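Local coordinates for laminin subunit ALPHA-1 (Mus musculus, PDB 2JD4), which forms part of the basement membrane protein laminin-111 and, through its paired LG4-5 domains, probably helps attach it to the cell surface, at residues S39-R44 and M173-Q178; Q46-I51 and T107-Y112; G79-M84 and M119-Q124. The protein carries 4 engineered substitutions. All blocks are in the same frame, centred on the assembly; numbering follows the deposited sequence.

Contact 1 (S39-R44 and M173-Q178); sequences SDVRKR and MVNGQQ
S39 and N175 bring the two backbones nearest each other, 6.4 Å between their CA atoms, where the irregular loop 39-44 runs past the type I' turn from V174 to Q177. N175 shows how one amide can join two parts of a fold. Its ND2 donates to R44 O at 3.1 Å through a nearly straight N-H (163°), although the donor stands above the carbonyl plane. Its OD1 accepts from Q46 N, so both ends of the amide are held and its rotation is fixed. ND2 also donates to a water. The chain of R44 bends at chi3 (60°), which places NE, and its guanidinium passes this amide in the opposite direction, with ND2 over one of its faces and NH1 3.1 Å from N175 CG; the two planes are 41° apart. S39 OG rests 3.4 Å from V174 CG1, and a second water, hydrogen-bonded to this hydroxyl, donates to Q177 OE1. Within the loop, R42 grips the D40 carboxylate side-on with NE and NH2. The loop leads from strand 31-35 into strand 44-53, while the turn closes the hairpin of strands 167-174 and 177-178; M173 and N175 bond through the backbone to Q48 and Q46 of strand 44-53.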
ATOM      1  N   SER A  39       3.046   3.387 -32.607  1.00 34.69           N
ATOM      2  CA  SER A  39       2.309   2.142 -32.515  1.00 34.81           C
ATOM      3  C   SER A  39       0.956   2.147 -33.214  1.00 32.66           C
ATOM      4  O   SER A  39       0.201   3.108 -33.120  1.00 34.17           O
ATOM      5  CB  SER A  39       2.110   1.764 -31.042  1.00 37.64           C
ATOM      6  OG  SER A  39       3.353   1.544 -30.395  1.00 42.65           O
ATOM      7  N   ASP A  40       0.676   1.070 -33.941  1.00 29.46           N
ATOM      8  CA  ASP A  40      -0.615   0.891 -34.599  1.00 29.12           C
ATOM      9  C   ASP A  40      -1.145  -0.359 -33.904  1.00 24.76           C
ATOM     10  O   ASP A  40      -0.805  -1.474 -34.285  1.00 23.41           O
ATOM     11  CB  ASP A  40      -0.469   0.612 -36.096  1.00 30.30           C
ATOM     12  CG  ASP A  40      -1.819   0.544 -36.803  1.00 36.54           C
ATOM     13  OD1 ASP A  40      -2.841   0.320 -36.119  1.00 33.47           O
ATOM     14  OD2 ASP A  40      -1.861   0.705 -38.039  1.00 39.85           O
ATOM     15  N   VAL A  41      -1.962  -0.173 -32.876  1.00 24.95           N
ATOM     16  CA  VAL A  41      -2.474  -1.308 -32.110  1.00 26.21           C
ATOM     17  C   VAL A  41      -3.804  -1.895 -32.575  1.00 28.92           C
ATOM     18  O   VAL A  41      -4.323  -2.823 -31.953  1.00 25.96           O
ATOM     19  CB  VAL A  41      -2.614  -0.930 -30.623  1.00 25.78           C
ATOM     20  CG1 VAL A  41      -1.288  -0.374 -30.103  1.00 24.96           C
ATOM     21  CG2 VAL A  41      -3.721   0.093 -30.448  1.00 19.13           C
ATOM     22  N   ARG A  42      -4.353  -1.359 -33.661  1.00 28.37           N
ATOM     23  CA  ARG A  42      -5.633  -1.842 -34.179  1.00 28.86           C
ATOM     24  C   ARG A  42      -5.703  -3.359 -34.359  1.00 29.37           C
ATOM     25  O   ARG A  42      -6.672  -4.000 -33.945  1.00 29.63           O
ATOM     26  CB  ARG A  42      -5.951  -1.153 -35.508  1.00 28.77           C
ATOM     27  CG  ARG A  42      -6.302   0.328 -35.369  1.00 28.47           C
ATOM     28  CD  ARG A  42      -6.495   0.970 -36.730  1.00 32.39           C
ATOM     29  NE  ARG A  42      -5.245   1.018 -37.485  1.00 33.79           N
ATOM     30  CZ  ARG A  42      -5.139   1.493 -38.721  1.00 38.89           C
ATOM     31  NH1 ARG A  42      -6.212   1.960 -39.345  1.00 40.57           N
ATOM     32  NH2 ARG A  42      -3.962   1.508 -39.331  1.00 37.10           N
ATOM     33  N   LYS A  43      -4.674  -3.936 -34.967  1.00 28.89           N
ATOM     34  CA  LYS A  43      -4.652  -5.373 -35.209  1.00 29.49           C
ATOM     35  C   LYS A  43      -3.626  -6.111 -34.365  1.00 29.93           C
ATOM     36  O   LYS A  43      -3.521  -7.333 -34.437  1.00 29.81           O
ATOM     37  CB  LYS A  43      -4.375  -5.643 -36.693  1.00 34.78           C
ATOM     38  CG  LYS A  43      -5.547  -5.357 -37.621  1.00 37.71           C
ATOM     39  CD  LYS A  43      -6.664  -6.375 -37.415  1.00 45.13           C
ATOM     40  CE  LYS A  43      -7.829  -6.130 -38.363  1.00 48.62           C
ATOM     41  NZ  LYS A  43      -7.415  -6.241 -39.786  1.00 51.92           N
ATOM     42  N   ARG A  44      -2.869  -5.377 -33.560  1.00 31.00           N
ATOM     43  CA  ARG A  44      -1.852  -6.016 -32.738  1.00 30.53           C
ATOM     44  C   ARG A  44      -1.415  -5.149 -31.565  1.00 28.53           C
ATOM     45  O   ARG A  44      -1.088  -3.973 -31.734  1.00 26.02           O
ATOM     46  CB  ARG A  44      -0.640  -6.366 -33.608  1.00 36.01           C
ATOM     47  CG  ARG A  44       0.536  -6.979 -32.863  1.00 40.32           C
ATOM     48  CD  ARG A  44       1.579  -7.501 -33.841  1.00 48.73           C
ATOM     49  NE  ARG A  44       2.119  -6.452 -34.702  1.00 53.52           N
ATOM     50  CZ  ARG A  44       2.949  -5.498 -34.290  1.00 57.98           C
ATOM     51  NH1 ARG A  44       3.337  -5.459 -33.022  1.00 61.32           N
ATOM     52  NH2 ARG A  44       3.395  -4.585 -35.144  1.00 57.09           N
ATOM     53  N   MET A 173       7.742  -1.746 -23.296  1.00 21.30           N
ATOM     54  CA  MET A 173       7.738  -1.709 -24.750  1.00 21.21           C
ATOM     55  C   MET A 173       6.349  -2.002 -25.302  1.00 20.25           C
ATOM     56  O   MET A 173       5.618  -2.826 -24.754  1.00 18.54           O
ATOM     57  CB  MET A 173       8.682  -2.769 -25.305  1.00 23.38           C
ATOM     58  CG  MET A 173      10.132  -2.616 -24.932  1.00 31.57           C
ATOM     59  SD  MET A 173      11.036  -4.036 -25.572  1.00 45.14           S
ATOM     60  CE  MET A 173      10.459  -4.063 -27.272  1.00 27.24           C
ATOM     61  N   VAL A 174       5.997  -1.330 -26.392  1.00 20.03           N
ATOM     62  CA  VAL A 174       4.715  -1.543 -27.054  1.00 17.46           C
ATOM     63  C   VAL A 174       5.047  -1.809 -28.524  1.00 22.14           C
ATOM     64  O   VAL A 174       5.688  -0.984 -29.175  1.00 20.65           O
ATOM     65  CB  VAL A 174       3.799  -0.309 -26.942  1.00 19.10           C
ATOM     66  CG1 VAL A 174       2.541  -0.526 -27.767  1.00 21.79           C
ATOM     67  CG2 VAL A 174       3.413  -0.070 -25.485  1.00 16.82           C
ATOM     68  N   ASN A 175       4.637  -2.970 -29.035  1.00 19.46           N
ATOM     69  CA  ASN A 175       4.920  -3.344 -30.420  1.00 23.07           C
ATOM     70  C   ASN A 175       6.386  -3.113 -30.821  1.00 24.47           C
ATOM     71  O   ASN A 175       6.678  -2.495 -31.853  1.00 22.39           O
ATOM     72  CB  ASN A 175       3.976  -2.595 -31.379  1.00 21.11           C
ATOM     73  CG  ASN A 175       2.529  -3.051 -31.244  1.00 28.93           C
ATOM     74  OD1 ASN A 175       2.185  -3.770 -30.302  1.00 27.98           O
ATOM     75  ND2 ASN A 175       1.671  -2.630 -32.179  1.00 23.32           N
ATOM     76  N   GLY A 176       7.302  -3.603 -29.989  1.00 26.17           N
ATOM     77  CA  GLY A 176       8.721  -3.480 -30.280  1.00 26.75           C
ATOM     78  C   GLY A 176       9.415  -2.163 -29.982  1.00 28.10           C
ATOM     79  O   GLY A 176      10.638  -2.064 -30.128  1.00 27.24           O
ATOM     80  N   GLN A 177       8.656  -1.152 -29.573  1.00 26.96           N
ATOM     81  CA  GLN A 177       9.234   0.157 -29.264  1.00 30.53           C
ATOM     82  C   GLN A 177       9.277   0.427 -27.767  1.00 30.92           C
ATOM     83  O   GLN A 177       8.289   0.226 -27.065  1.00 29.34           O
ATOM     84  CB  GLN A 177       8.431   1.277 -29.929  1.00 35.91           C
ATOM     85  CG  GLN A 177       8.666   2.650 -29.289  1.00 43.39           C
ATOM     86  CD  GLN A 177       7.554   3.644 -29.582  1.00 44.35           C
ATOM     87  OE1 GLN A 177       6.376   3.285 -29.600  1.00 51.85           O
ATOM     88  NE2 GLN A 177       7.922   4.902 -29.792  1.00 45.13           N
ATOM     89  N   GLN A 178      10.420   0.900 -27.286  1.00 27.89           N
ATOM     90  CA  GLN A 178      10.556   1.218 -25.872  1.00 31.05           C
ATOM     91  C   GLN A 178       9.982   2.620 -25.648  1.00 29.22           C
ATOM     92  O   GLN A 178      10.366   3.567 -26.328  1.00 30.54           O
ATOM     93  CB  GLN A 178      12.036   1.168 -25.465  1.00 35.00           C
ATOM     94  CG  GLN A 178      12.311   1.576 -24.023  1.00 41.95           C
ATOM     95  CD  GLN A 178      13.752   1.319 -23.604  1.00 48.45           C
ATOM     96  OE1 GLN A 178      14.200   1.792 -22.558  1.00 51.45           O
ATOM     97  NE2 GLN A 178      14.482   0.557 -24.417  1.00 50.83           N
TER
HETATM   98  O   HOH W   1       3.754   4.008 -29.711  1.00 27.66           O
HETATM   99  O   HOH W   2       2.871  -1.312 -34.865  1.00 31.84           O

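Contact 2 (Q46-I51 and T107-Y112); sequences QVQLSI and TVKTEY
V47 and T110 form one hydrogen-bonded pair of an antiparallel strand pairing, and L49 and V108 the next; the segment axes approach to 4.7 Å with an angle of 157° between their directions. Each pair makes two backbone bonds, among them V108 N to L49 O at 2.8 Å. The intervening non-hydrogen-bonded pairs draw closer, and there CA-H...O contacts such as Q48 CA to V108 O, 3.2 Å, add to the polar seam. Q48 illustrates how a long polar chain runs out from such a position. Its CG is anti to the backbone N (chi1 -168°). CB and then CG pass V108 O, CG at 3.7 Å. The extended chain then carries OE1 to within 4.2 Å of K109 CE, a glancing approach. On that same face Q46 and E111 lie side by side, their CG atoms 3.4 Å apart. The other face is largely apolar: L49 CD1 reaches V108 CB at 4.1 Å, and V47 CB packs against T110 OG1, a buried hydroxyl whose hydrogen bond goes to Y61 OH. Strand 44-53 lies between strands 106-113 and 167-174, strand 106-113 continues the sheet to strand 116-121, and the face bearing V47 and L49 packs on strand 58-64 of the opposing sheet of the laminin G beta sandwich.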
ATOM      1  N   GLN A  46       1.193  -5.689 -28.382  1.00 26.34           N
ATOM      2  CA  GLN A  46       2.147  -6.483 -27.621  1.00 25.43           C
ATOM      3  C   GLN A  46       2.855  -5.574 -26.633  1.00 25.45           C
ATOM      4  O   GLN A  46       3.545  -4.632 -27.026  1.00 22.78           O
ATOM      5  CB  GLN A  46       3.197  -7.139 -28.520  1.00 26.69           C
ATOM      6  CG  GLN A  46       4.255  -7.908 -27.716  1.00 34.76           C
ATOM      7  CD  GLN A  46       5.432  -8.388 -28.559  1.00 42.15           C
ATOM      8  OE1 GLN A  46       5.287  -9.264 -29.418  1.00 46.77           O
ATOM      9  NE2 GLN A  46       6.606  -7.810 -28.317  1.00 38.79           N
ATOM     10  N   VAL A  47       2.681  -5.862 -25.352  1.00 24.32           N
ATOM     11  CA  VAL A  47       3.307  -5.065 -24.312  1.00 23.01           C
ATOM     12  C   VAL A  47       4.258  -5.926 -23.491  1.00 25.45           C
ATOM     13  O   VAL A  47       3.920  -7.042 -23.082  1.00 26.19           O
ATOM     14  CB  VAL A  47       2.253  -4.454 -23.365  1.00 25.43           C
ATOM     15  CG1 VAL A  47       2.936  -3.592 -22.305  1.00 23.96           C
ATOM     16  CG2 VAL A  47       1.251  -3.621 -24.162  1.00 28.59           C
ATOM     17  N   GLN A  48       5.458  -5.411 -23.264  1.00 20.37           N
ATOM     18  CA  GLN A  48       6.444  -6.124 -22.470  1.00 21.55           C
ATOM     19  C   GLN A  48       6.963  -5.153 -21.416  1.00 20.10           C
ATOM     20  O   GLN A  48       7.283  -4.006 -21.726  1.00 17.75           O
ATOM     21  CB  GLN A  48       7.594  -6.615 -23.353  1.00 22.38           C
ATOM     22  CG  GLN A  48       8.515  -7.602 -22.670  1.00 31.71           C
ATOM     23  CD  GLN A  48       9.612  -8.103 -23.594  1.00 38.62           C
ATOM     24  OE1 GLN A  48       9.346  -8.499 -24.731  1.00 41.75           O
ATOM     25  NE2 GLN A  48      10.851  -8.093 -23.108  1.00 38.44           N
ATOM     26  N   LEU A  49       7.037  -5.618 -20.172  1.00 20.82           N
ATOM     27  CA  LEU A  49       7.507  -4.779 -19.071  1.00 20.07           C
ATOM     28  C   LEU A  49       8.079  -5.648 -17.961  1.00 19.75           C
ATOM     29  O   LEU A  49       7.926  -6.859 -17.983  1.00 20.99           O
ATOM     30  CB  LEU A  49       6.349  -3.926 -18.536  1.00 15.92           C
ATOM     31  CG  LEU A  49       5.084  -4.630 -18.031  1.00 20.54           C
ATOM     32  CD1 LEU A  49       5.280  -5.066 -16.582  1.00 18.54           C
ATOM     33  CD2 LEU A  49       3.898  -3.690 -18.137  1.00 18.41           C
ATOM     34  N   SER A  50       8.763  -5.029 -17.005  1.00 21.71           N
ATOM     35  CA  SER A  50       9.330  -5.766 -15.875  1.00 22.43           C
ATOM     36  C   SER A  50       8.661  -5.204 -14.627  1.00 20.18           C
ATOM     37  O   SER A  50       8.456  -3.995 -14.520  1.00 17.08           O
ATOM     38  CB  SER A  50      10.851  -5.578 -15.803  1.00 27.51           C
ATOM     39  OG  SER A  50      11.192  -4.212 -15.629  1.00 32.58           O
ATOM     40  N   ILE A  51       8.316  -6.078 -13.688  1.00 19.76           N
ATOM     41  CA  ILE A  51       7.636  -5.639 -12.484  1.00 18.70           C
ATOM     42  C   ILE A  51       8.136  -6.344 -11.231  1.00 17.62           C
ATOM     43  O   ILE A  51       8.596  -7.483 -11.281  1.00 19.54           O
ATOM     44  CB  ILE A  51       6.111  -5.850 -12.646  1.00 19.51           C
ATOM     45  CG1 ILE A  51       5.348  -5.196 -11.491  1.00 17.01           C
ATOM     46  CG2 ILE A  51       5.809  -7.339 -12.734  1.00 19.99           C
ATOM     47  CD1 ILE A  51       3.854  -5.073 -11.755  1.00 22.46           C
ATOM     48  N   THR A 107       9.438 -10.572 -15.688  1.00 20.84           N
ATOM     49  CA  THR A 107       9.223  -9.984 -17.001  1.00 20.31           C
ATOM     50  C   THR A 107       7.817 -10.424 -17.394  1.00 21.90           C
ATOM     51  O   THR A 107       7.455 -11.585 -17.215  1.00 23.70           O
ATOM     52  CB  THR A 107      10.239 -10.502 -18.034  1.00 22.34           C
ATOM     53  OG1 THR A 107      10.103 -11.920 -18.167  1.00 30.44           O
ATOM     54  CG2 THR A 107      11.655 -10.170 -17.590  1.00 18.28           C
ATOM     55  N   VAL A 108       7.023  -9.493 -17.907  1.00 19.10           N
ATOM     56  CA  VAL A 108       5.648  -9.795 -18.290  1.00 19.74           C
ATOM     57  C   VAL A 108       5.359  -9.360 -19.717  1.00 20.89           C
ATOM     58  O   VAL A 108       5.826  -8.318 -20.164  1.00 19.44           O
ATOM     59  CB  VAL A 108       4.654  -9.085 -17.347  1.00 18.82           C
ATOM     60  CG1 VAL A 108       3.224  -9.276 -17.850  1.00 23.12           C
ATOM     61  CG2 VAL A 108       4.805  -9.641 -15.925  1.00 18.73           C
ATOM     62  N   LYS A 109       4.589 -10.171 -20.431  1.00 20.95           N
ATOM     63  CA  LYS A 109       4.234  -9.857 -21.803  1.00 21.83           C
ATOM     64  C   LYS A 109       2.760 -10.175 -22.039  1.00 23.44           C
ATOM     65  O   LYS A 109       2.281 -11.235 -21.645  1.00 24.97           O
ATOM     66  CB  LYS A 109       5.102 -10.675 -22.768  1.00 25.83           C
ATOM     67  CG  LYS A 109       4.869 -10.356 -24.238  1.00 36.52           C
ATOM     68  CD  LYS A 109       5.349 -11.496 -25.135  1.00 40.75           C
ATOM     69  CE  LYS A 109       6.818 -11.822 -24.927  1.00 44.09           C
ATOM     70  NZ  LYS A 109       7.230 -12.985 -25.769  1.00 45.86           N
ATOM     71  N   THR A 110       2.035  -9.243 -22.653  1.00 22.05           N
ATOM     72  CA  THR A 110       0.629  -9.462 -22.967  1.00 23.60           C
ATOM     73  C   THR A 110       0.523  -9.281 -24.473  1.00 25.71           C
ATOM     74  O   THR A 110       1.035  -8.306 -25.026  1.00 24.79           O
ATOM     75  CB  THR A 110      -0.310  -8.461 -22.245  1.00 22.68           C
ATOM     76  OG1 THR A 110      -0.027  -7.123 -22.668  1.00 19.82           O
ATOM     77  CG2 THR A 110      -0.133  -8.563 -20.733  1.00 23.45           C
ATOM     78  N   GLU A 111      -0.138 -10.219 -25.139  1.00 23.31           N
ATOM     79  CA  GLU A 111      -0.240 -10.144 -26.585  1.00 22.77           C
ATOM     80  C   GLU A 111      -1.582 -10.426 -27.220  1.00 21.38           C
ATOM     81  O   GLU A 111      -2.165 -11.485 -27.026  1.00 24.48           O
ATOM     82  CB  GLU A 111       0.773 -11.086 -27.229  1.00 21.33           C
ATOM     83  CG  GLU A 111       2.189 -10.578 -27.262  1.00 31.38           C
ATOM     84  CD  GLU A 111       3.100 -11.514 -28.024  1.00 35.89           C
ATOM     85  OE1 GLU A 111       3.833 -12.293 -27.376  1.00 39.77           O
ATOM     86  OE2 GLU A 111       3.065 -11.481 -29.273  1.00 35.80           O
ATOM     87  N   TYR A 112      -2.048  -9.450 -27.988  1.00 21.97           N
ATOM     88  CA  TYR A 112      -3.272  -9.559 -28.759  1.00 23.46           C
ATOM     89  C   TYR A 112      -2.756  -9.466 -30.191  1.00 26.75           C
ATOM     90  O   TYR A 112      -2.158  -8.461 -30.571  1.00 26.30           O
ATOM     91  CB  TYR A 112      -4.211  -8.386 -28.486  1.00 23.08           C
ATOM     92  CG  TYR A 112      -5.049  -7.982 -29.691  1.00 25.57           C
ATOM     93  CD1 TYR A 112      -5.825  -8.918 -30.381  1.00 25.82           C
ATOM     94  CD2 TYR A 112      -5.053  -6.663 -30.147  1.00 25.99           C
ATOM     95  CE1 TYR A 112      -6.582  -8.545 -31.506  1.00 28.14           C
ATOM     96  CE2 TYR A 112      -5.806  -6.279 -31.265  1.00 24.75           C
ATOM     97  CZ  TYR A 112      -6.566  -7.224 -31.940  1.00 28.33           C
ATOM     98  OH  TYR A 112      -7.298  -6.845 -33.046  1.00 26.00           O
TER

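Contact 3 (G79-M84 and M119-Q124); sequences GRLHFM and MTVDGQ
F83 and M119 meet across the interior of a beta sandwich, where no hydrogen bond joins the two segments and apolar side chains bridge the gap; the axes of strands 80-84 and 119-121 come no closer than 9.1 Å. The angle between the strand directions is 154°, and L81 and F83 on one strand, and M119 and V121 on the other, direct their side chains into the space between the strands. The side chains of M119 and F83 cross obliquely: SD of M119 sits 3.7 Å from F83 CB, while CG of M119 comes up to F83 CD2 at a slant. A bend about the CG-SD bond (chi3 68°) places CE 3.7 Å from L81 CB. One thioether thus touches both L81 and F83, two residues apart on the facing strand and so on the same side of it. L81 then reaches past it, CD1 meeting V121 CG2 at 3.8 Å, again with the two chains set at a slant. An alanine in place of M119 would probably open a gap between the strands, leaving L81 CB and F83 CB without the sulfur and methyl that cover them. V94 and L74 also touch M119, and T110 touches F83. Such interlocking of apolar side chains from two facing antiparallel sheets is typical of the core of a laminin G domain, a beta sandwich of the concanavalin-like class.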
ATOM      1  N   GLY A  79      -2.912 -11.593  -6.249  1.00 22.98           N
ATOM      2  CA  GLY A  79      -1.538 -11.938  -6.559  1.00 20.60           C
ATOM      3  C   GLY A  79      -1.271 -12.478  -7.952  1.00 23.18           C
ATOM      4  O   GLY A  79      -0.126 -12.804  -8.264  1.00 25.63           O
ATOM      5  N   ARG A  80      -2.302 -12.567  -8.792  1.00 22.52           N
ATOM      6  CA  ARG A  80      -2.132 -13.088 -10.150  1.00 23.67           C
ATOM      7  C   ARG A  80      -2.573 -12.128 -11.255  1.00 20.77           C
ATOM      8  O   ARG A  80      -3.422 -11.261 -11.044  1.00 18.03           O
ATOM      9  CB  ARG A  80      -2.864 -14.427 -10.290  1.00 26.84           C
ATOM     10  CG  ARG A  80      -2.262 -15.535  -9.431  1.00 32.93           C
ATOM     11  CD  ARG A  80      -2.833 -16.905  -9.782  1.00 36.93           C
ATOM     12  NE  ARG A  80      -2.055 -17.988  -9.178  1.00 42.66           N
ATOM     13  CZ  ARG A  80      -2.000 -18.243  -7.873  1.00 43.45           C
ATOM     14  NH1 ARG A  80      -2.682 -17.498  -7.015  1.00 46.54           N
ATOM     15  NH2 ARG A  80      -1.250 -19.239  -7.423  1.00 44.02           N
ATOM     16  N   LEU A  81      -2.004 -12.317 -12.444  1.00 21.30           N
ATOM     17  CA  LEU A  81      -2.275 -11.463 -13.598  1.00 18.98           C
ATOM     18  C   LEU A  81      -3.468 -11.814 -14.483  1.00 20.24           C
ATOM     19  O   LEU A  81      -3.722 -12.986 -14.776  1.00 22.38           O
ATOM     20  CB  LEU A  81      -1.017 -11.386 -14.470  1.00 18.92           C
ATOM     21  CG  LEU A  81       0.225 -10.791 -13.801  1.00 20.98           C
ATOM     22  CD1 LEU A  81       1.447 -10.948 -14.710  1.00 24.44           C
ATOM     23  CD2 LEU A  81      -0.036  -9.326 -13.491  1.00 20.59           C
ATOM     24  N   HIS A  82      -4.178 -10.773 -14.917  1.00 19.62           N
ATOM     25  CA  HIS A  82      -5.342 -10.888 -15.800  1.00 24.18           C
ATOM     26  C   HIS A  82      -5.226  -9.842 -16.916  1.00 23.50           C
ATOM     27  O   HIS A  82      -5.066  -8.653 -16.642  1.00 21.46           O
ATOM     28  CB  HIS A  82      -6.636 -10.647 -15.010  1.00 25.23           C
ATOM     29  CG  HIS A  82      -6.840 -11.610 -13.883  1.00 30.11           C
ATOM     30  ND1 HIS A  82      -7.401 -12.856 -14.060  1.00 32.50           N
ATOM     31  CD2 HIS A  82      -6.526 -11.523 -12.568  1.00 32.01           C
ATOM     32  CE1 HIS A  82      -7.423 -13.497 -12.904  1.00 34.79           C
ATOM     33  NE2 HIS A  82      -6.896 -12.710 -11.983  1.00 33.87           N
ATOM     34  N   PHE A  83      -5.310 -10.300 -18.165  1.00 21.12           N
ATOM     35  CA  PHE A  83      -5.217  -9.445 -19.350  1.00 20.12           C
ATOM     36  C   PHE A  83      -6.537  -9.514 -20.110  1.00 21.65           C
ATOM     37  O   PHE A  83      -6.978 -10.602 -20.482  1.00 20.66           O
ATOM     38  CB  PHE A  83      -4.059  -9.941 -20.245  1.00 18.40           C
ATOM     39  CG  PHE A  83      -4.029  -9.340 -21.635  1.00 17.58           C
ATOM     40  CD1 PHE A  83      -4.162  -7.966 -21.834  1.00 16.33           C
ATOM     41  CD2 PHE A  83      -3.807 -10.154 -22.749  1.00 16.13           C
ATOM     42  CE1 PHE A  83      -4.069  -7.408 -23.128  1.00 19.31           C
ATOM     43  CE2 PHE A  83      -3.714  -9.610 -24.034  1.00 16.12           C
ATOM     44  CZ  PHE A  83      -3.844  -8.235 -24.226  1.00 16.43           C
ATOM     45  N   MET A  84      -7.172  -8.368 -20.334  1.00 21.65           N
ATOM     46  CA  MET A  84      -8.433  -8.360 -21.072  1.00 23.30           C
ATOM     47  C   MET A  84      -8.607  -7.121 -21.947  1.00 22.97           C
ATOM     48  O   MET A  84      -8.067  -6.046 -21.661  1.00 19.08           O
ATOM     49  CB  MET A  84      -9.622  -8.482 -20.107  1.00 25.13           C
ATOM     50  CG  MET A  84      -9.962  -7.223 -19.329  1.00 28.60           C
ATOM     51  SD  MET A  84     -11.469  -7.438 -18.325  1.00 33.35           S
ATOM     52  CE  MET A  84     -10.821  -8.378 -16.943  1.00 36.38           C
ATOM     53  N   MET A 119      -0.622 -14.632 -22.742  1.00 24.92           N
ATOM     54  CA  MET A 119       0.243 -13.957 -21.775  1.00 28.46           C
ATOM     55  C   MET A 119       1.497 -14.759 -21.486  1.00 27.88           C
ATOM     56  O   MET A 119       1.495 -15.984 -21.580  1.00 32.46           O
ATOM     57  CB  MET A 119      -0.484 -13.761 -20.449  1.00 29.11           C
ATOM     58  CG  MET A 119      -1.807 -13.053 -20.525  1.00 31.24           C
ATOM     59  SD  MET A 119      -2.502 -12.965 -18.868  1.00 37.79           S
ATOM     60  CE  MET A 119      -1.302 -11.811 -18.117  1.00 23.66           C
ATOM     61  N   THR A 120       2.557 -14.059 -21.101  1.00 27.15           N
ATOM     62  CA  THR A 120       3.821 -14.707 -20.775  1.00 25.90           C
ATOM     63  C   THR A 120       4.421 -14.068 -19.528  1.00 24.82           C
ATOM     64  O   THR A 120       4.438 -12.845 -19.399  1.00 26.38           O
ATOM     65  CB  THR A 120       4.845 -14.565 -21.927  1.00 23.85           C
ATOM     66  OG1 THR A 120       4.252 -15.001 -23.158  1.00 28.40           O
ATOM     67  CG2 THR A 120       6.081 -15.401 -21.643  1.00 21.76           C
ATOM     68  N   VAL A 121       4.888 -14.897 -18.602  1.00 23.66           N
ATOM     69  CA  VAL A 121       5.526 -14.404 -17.387  1.00 25.14           C
ATOM     70  C   VAL A 121       6.821 -15.183 -17.224  1.00 24.54           C
ATOM     71  O   VAL A 121       6.814 -16.409 -17.156  1.00 26.27           O
ATOM     72  CB  VAL A 121       4.638 -14.596 -16.128  1.00 25.03           C
ATOM     73  CG1 VAL A 121       5.399 -14.124 -14.875  1.00 23.49           C
ATOM     74  CG2 VAL A 121       3.345 -13.795 -16.275  1.00 20.88           C
ATOM     75  N   ASP A 122       7.935 -14.462 -17.181  1.00 24.12           N
ATOM     76  CA  ASP A 122       9.247 -15.073 -17.050  1.00 25.26           C
ATOM     77  C   ASP A 122       9.462 -16.176 -18.088  1.00 24.55           C
ATOM     78  O   ASP A 122      10.010 -17.225 -17.775  1.00 23.40           O
ATOM     79  CB  ASP A 122       9.448 -15.645 -15.641  1.00 26.71           C
ATOM     80  CG  ASP A 122       9.401 -14.573 -14.558  1.00 29.79           C
ATOM     81  OD1 ASP A 122       9.882 -13.450 -14.814  1.00 28.65           O
ATOM     82  OD2 ASP A 122       8.895 -14.855 -13.450  1.00 27.85           O
ATOM     83  N   GLY A 123       9.016 -15.933 -19.317  1.00 27.26           N
ATOM     84  CA  GLY A 123       9.199 -16.907 -20.382  1.00 27.86           C
ATOM     85  C   GLY A 123       8.181 -18.031 -20.503  1.00 31.75           C
ATOM     86  O   GLY A 123       8.134 -18.710 -21.535  1.00 30.25           O
ATOM     87  N   GLN A 124       7.377 -18.247 -19.466  1.00 31.57           N
ATOM     88  CA  GLN A 124       6.368 -19.303 -19.503  1.00 34.19           C
ATOM     89  C   GLN A 124       5.120 -18.746 -20.182  1.00 33.86           C
ATOM     90  O   GLN A 124       4.437 -17.883 -19.636  1.00 31.45           O
ATOM     91  CB  GLN A 124       6.047 -19.795 -18.079  1.00 37.27           C
ATOM     92  CG  GLN A 124       5.389 -18.759 -17.166  1.00 44.38           C
ATOM     93  CD  GLN A 124       5.394 -19.157 -15.692  1.00 48.11           C
ATOM     94  OE1 GLN A 124       4.837 -20.190 -15.305  1.00 49.20           O
ATOM     95  NE2 GLN A 124       6.020 -18.327 -14.860  1.00 43.79           N
TER

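How the contacts relate
From the N terminus, the chain passes first through 39-44 and then 46-51 of strand 44-53, opening contacts 1 and 2, before reaching 79-84, where contact 3 begins. Contact 2 closes first, at 107-112; contact 3 closes at 119-124, so these two cross, and both lie within the long excursion that contact 1 ends at 173-178. All three reach the same sheet. Strands 167-174 and 44-53, neighbours in it, put contacts 1 and 2 side by side, while contacts 2 and 3 join through backbone bonds between strands 106-113 and 116-121; contacts 1 and 3 do not touch, their nearest atoms being about 8 Å apart. Contact 3 then ties this sheet to the opposing one.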